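Local coordinates for adapter protein MecA 2 (Bacillus subtilis, PDB 3JTN) that targets unfolded and aggregated proteins and ComK to the ClpC protease, takes part in Spx degradation, and contacts ClpC through its C-terminal domain, at residues E18-I23 and L39-L44. Sequence-based numbering, arbitrary orientation.
Sequences ESLQRI and LSLEDL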
ATOM      1  N   GLU A  18      -9.059   3.544   3.520  1.00 30.66           N
ATOM      2  CA  GLU A  18      -9.937   4.607   3.995  1.00 36.25           C
ATOM      3  C   GLU A  18      -9.113   5.781   4.489  1.00 32.61           C
ATOM      4  O   GLU A  18      -9.445   6.941   4.242  1.00 38.49           O
ATOM      5  CB  GLU A  18     -10.856   4.101   5.116  1.00 42.87           C
ATOM      6  CG  GLU A  18     -11.750   5.184   5.713  1.00 50.70           C
ATOM      7  CD  GLU A  18     -12.400   6.065   4.653  1.00 57.88           C
ATOM      8  OE1 GLU A  18     -12.136   7.291   4.644  1.00 58.63           O
ATOM      9  OE2 GLU A  18     -13.167   5.530   3.821  1.00 60.24           O
ATOM     10  N   SER A  19      -8.023   5.482   5.180  1.00 28.12           N
ATOM     11  CA  SER A  19      -7.194   6.537   5.739  1.00 30.36           C
ATOM     12  C   SER A  19      -6.441   7.213   4.596  1.00 26.83           C
ATOM     13  O   SER A  19      -6.405   8.435   4.517  1.00 27.91           O
ATOM     14  CB  SER A  19      -6.221   5.981   6.775  1.00 33.30           C
ATOM     15  OG  SER A  19      -6.915   5.541   7.922  1.00 42.67           O
ATOM     16  N   LEU A  20      -5.873   6.415   3.695  1.00 26.77           N
ATOM     17  CA  LEU A  20      -5.134   6.981   2.560  1.00 30.86           C
ATOM     18  C   LEU A  20      -6.020   7.880   1.694  1.00 31.97           C
ATOM     19  O   LEU A  20      -5.608   8.968   1.290  1.00 34.16           O
ATOM     20  CB  LEU A  20      -4.488   5.881   1.714  1.00 29.90           C
ATOM     21  CG  LEU A  20      -3.450   4.986   2.396  1.00 29.18           C
ATOM     22  CD1 LEU A  20      -2.703   4.186   1.354  1.00 27.53           C
ATOM     23  CD2 LEU A  20      -2.492   5.810   3.221  1.00 32.56           C
ATOM     24  N   GLN A  21      -7.232   7.421   1.401  1.00 30.59           N
ATOM     25  CA  GLN A  21      -8.202   8.247   0.692  1.00 30.82           C
ATOM     26  C   GLN A  21      -8.528   9.512   1.487  1.00 28.58           C
ATOM     27  O   GLN A  21      -8.687  10.589   0.921  1.00 29.16           O
ATOM     28  CB  GLN A  21      -9.479   7.458   0.430  1.00 36.40           C
ATOM     29  CG  GLN A  21     -10.582   8.283  -0.195  1.00 47.27           C
ATOM     30  CD  GLN A  21     -11.864   7.494  -0.360  1.00 56.90           C
ATOM     31  OE1 GLN A  21     -12.167   7.011  -1.451  1.00 60.80           O
ATOM     32  NE2 GLN A  21     -12.620   7.348   0.724  1.00 60.56           N
ATOM     33  N   ARG A  22      -8.622   9.378   2.806  1.00 28.37           N
ATOM     34  CA  ARG A  22      -8.861  10.530   3.654  1.00 29.64           C
ATOM     35  C   ARG A  22      -7.768  11.577   3.390  1.00 29.55           C
ATOM     36  O   ARG A  22      -8.061  12.765   3.260  1.00 29.08           O
ATOM     37  CB  ARG A  22      -8.839  10.126   5.135  1.00 29.61           C
ATOM     38  CG  ARG A  22      -9.805  10.905   6.009  1.00 38.09           C
ATOM     39  CD  ARG A  22      -9.212  11.225   7.381  1.00 39.87           C
ATOM     40  NE  ARG A  22      -8.602  12.541   7.306  1.00 42.06           N
ATOM     41  CZ  ARG A  22      -7.346  12.841   7.618  1.00 35.93           C
ATOM     42  NH1 ARG A  22      -6.512  11.926   8.105  1.00 28.35           N
ATOM     43  NH2 ARG A  22      -6.940  14.091   7.454  1.00 34.58           N
ATOM     44  N   ILE A  23      -6.512  11.136   3.315  1.00 26.64           N
ATOM     45  CA  ILE A  23      -5.409  12.083   3.179  1.00 25.66           C
ATOM     46  C   ILE A  23      -5.001  12.335   1.726  1.00 30.42           C
ATOM     47  O   ILE A  23      -3.859  12.711   1.436  1.00 35.18           O
ATOM     48  CB  ILE A  23      -4.202  11.713   4.062  1.00 22.55           C
ATOM     49  CG1 ILE A  23      -3.461  10.512   3.503  1.00 22.71           C
ATOM     50  CG2 ILE A  23      -4.670  11.441   5.512  1.00 21.93           C
ATOM     51  CD1 ILE A  23      -2.315  10.036   4.388  1.00 25.37           C
ATOM     52  N   LEU A  39       1.849  -3.095  -0.060  1.00 28.17           N
ATOM     53  CA  LEU A  39       1.449  -1.872  -0.710  1.00 29.49           C
ATOM     54  C   LEU A  39       2.682  -1.045  -0.954  1.00 30.70           C
ATOM     55  O   LEU A  39       3.550  -0.915  -0.089  1.00 33.76           O
ATOM     56  CB  LEU A  39       0.458  -1.095   0.144  1.00 30.34           C
ATOM     57  CG  LEU A  39      -0.048   0.225  -0.431  1.00 30.50           C
ATOM     58  CD1 LEU A  39      -1.104   0.011  -1.487  1.00 29.11           C
ATOM     59  CD2 LEU A  39      -0.616   1.052   0.694  1.00 35.54           C
ATOM     60  N   SER A  40       2.757  -0.495  -2.150  1.00 31.65           N
ATOM     61  CA  SER A  40       3.839   0.392  -2.506  1.00 32.88           C
ATOM     62  C   SER A  40       3.167   1.691  -2.829  1.00 31.45           C
ATOM     63  O   SER A  40       2.149   1.700  -3.523  1.00 31.38           O
ATOM     64  CB  SER A  40       4.565  -0.124  -3.746  1.00 38.82           C
ATOM     65  OG  SER A  40       5.322   0.916  -4.341  1.00 44.00           O
ATOM     66  N   LEU A  41       3.708   2.782  -2.304  1.00 34.46           N
ATOM     67  CA  LEU A  41       3.209   4.109  -2.621  1.00 36.59           C
ATOM     68  C   LEU A  41       4.352   4.883  -3.244  1.00 39.36           C
ATOM     69  O   LEU A  41       5.505   4.737  -2.835  1.00 38.16           O
ATOM     70  CB  LEU A  41       2.715   4.832  -1.361  1.00 34.61           C
ATOM     71  CG  LEU A  41       1.466   4.311  -0.653  1.00 34.69           C
ATOM     72  CD1 LEU A  41       1.230   5.118   0.604  1.00 35.40           C
ATOM     73  CD2 LEU A  41       0.237   4.359  -1.552  1.00 31.82           C
ATOM     74  N   GLU A  42       4.031   5.702  -4.236  1.00 45.91           N
ATOM     75  CA  GLU A  42       5.035   6.481  -4.938  1.00 52.25           C
ATOM     76  C   GLU A  42       4.746   7.960  -4.730  1.00 54.18           C
ATOM     77  O   GLU A  42       5.659   8.757  -4.502  1.00 56.42           O
ATOM     78  CB  GLU A  42       5.020   6.155  -6.432  1.00 57.12           C
ATOM     79  CG  GLU A  42       3.810   6.713  -7.167  1.00 62.90           C
ATOM     80  CD  GLU A  42       4.120   7.130  -8.595  1.00 69.33           C
ATOM     81  OE1 GLU A  42       3.268   6.886  -9.479  1.00 71.41           O
ATOM     82  OE2 GLU A  42       5.209   7.704  -8.827  1.00 69.74           O
ATOM     83  N   ASP A  43       3.472   8.326  -4.823  1.00 53.39           N
ATOM     84  CA  ASP A  43       3.072   9.706  -4.608  1.00 56.62           C
ATOM     85  C   ASP A  43       2.435   9.829  -3.238  1.00 50.76           C
ATOM     86  O   ASP A  43       1.483   9.117  -2.917  1.00 53.79           O
ATOM     87  CB  ASP A  43       2.110  10.189  -5.697  1.00 60.99           C
ATOM     88  CG  ASP A  43       1.956  11.701  -5.705  1.00 66.51           C
ATOM     89  OD1 ASP A  43       2.487  12.365  -4.788  1.00 66.94           O
ATOM     90  OD2 ASP A  43       1.308  12.228  -6.632  1.00 70.47           O
ATOM     91  N   LEU A  44       2.982  10.721  -2.427  1.00 46.27           N
ATOM     92  CA  LEU A  44       2.473  10.956  -1.080  1.00 45.22           C
ATOM     93  C   LEU A  44       1.552  12.176  -1.006  1.00 45.78           C
ATOM     94  O   LEU A  44       1.305  12.716   0.069  1.00 45.93           O
ATOM     95  CB  LEU A  44       3.636  11.102  -0.097  1.00 47.03           C
ATOM     96  CG  LEU A  44       4.553   9.883  -0.014  1.00 47.73           C
ATOM     97  CD1 LEU A  44       5.699  10.018  -0.993  1.00 50.62           C
ATOM     98  CD2 LEU A  44       5.082   9.729   1.382  1.00 48.72           C
TER
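The last turn of helix 10-22, closed by the bond from Arg22 N to Glu18 O (2.9 Å), faces the extended end of strand 36-41 through Leu20 on one side and Leu39 and Leu41 on the other, where the helix packs against one face of the antiparallel sheet of this alpha+beta C-terminal domain. The contact is a small piece of helix-on-sheet hydrophobic core, made by three buried leucines. Leu39 and Leu41 stand two residues apart in the strand and so project from the same face of the sheet, while Ser40 between them turns to the other face, where a small polar side chain suits its partly exposed place. The branched ends of the leucines meet tip to tip: CD1 of Leu20 comes within 3.8 Å of CD2 of Leu39. The two strand leucines differ in shape. In Leu39 CG lies anti to the backbone N (chi1 180°), whereas in Leu41 it lies anti to the carbonyl carbon (chi1 -68°); both conformers nevertheless bring methyls to the same Leu20 branch. Leucine fits here because its branch at CG puts two methyls at the end of a reach long enough to bridge helix and sheet. Val55, Leu56 and Val52 of helix 49-59 touch Leu20, Leu39 and Leu41 respectively. The same CD1 of Leu20 lies equally far from both methyls of Leu41, 4.1 Å from CD1 and 4.1 Å from CD2.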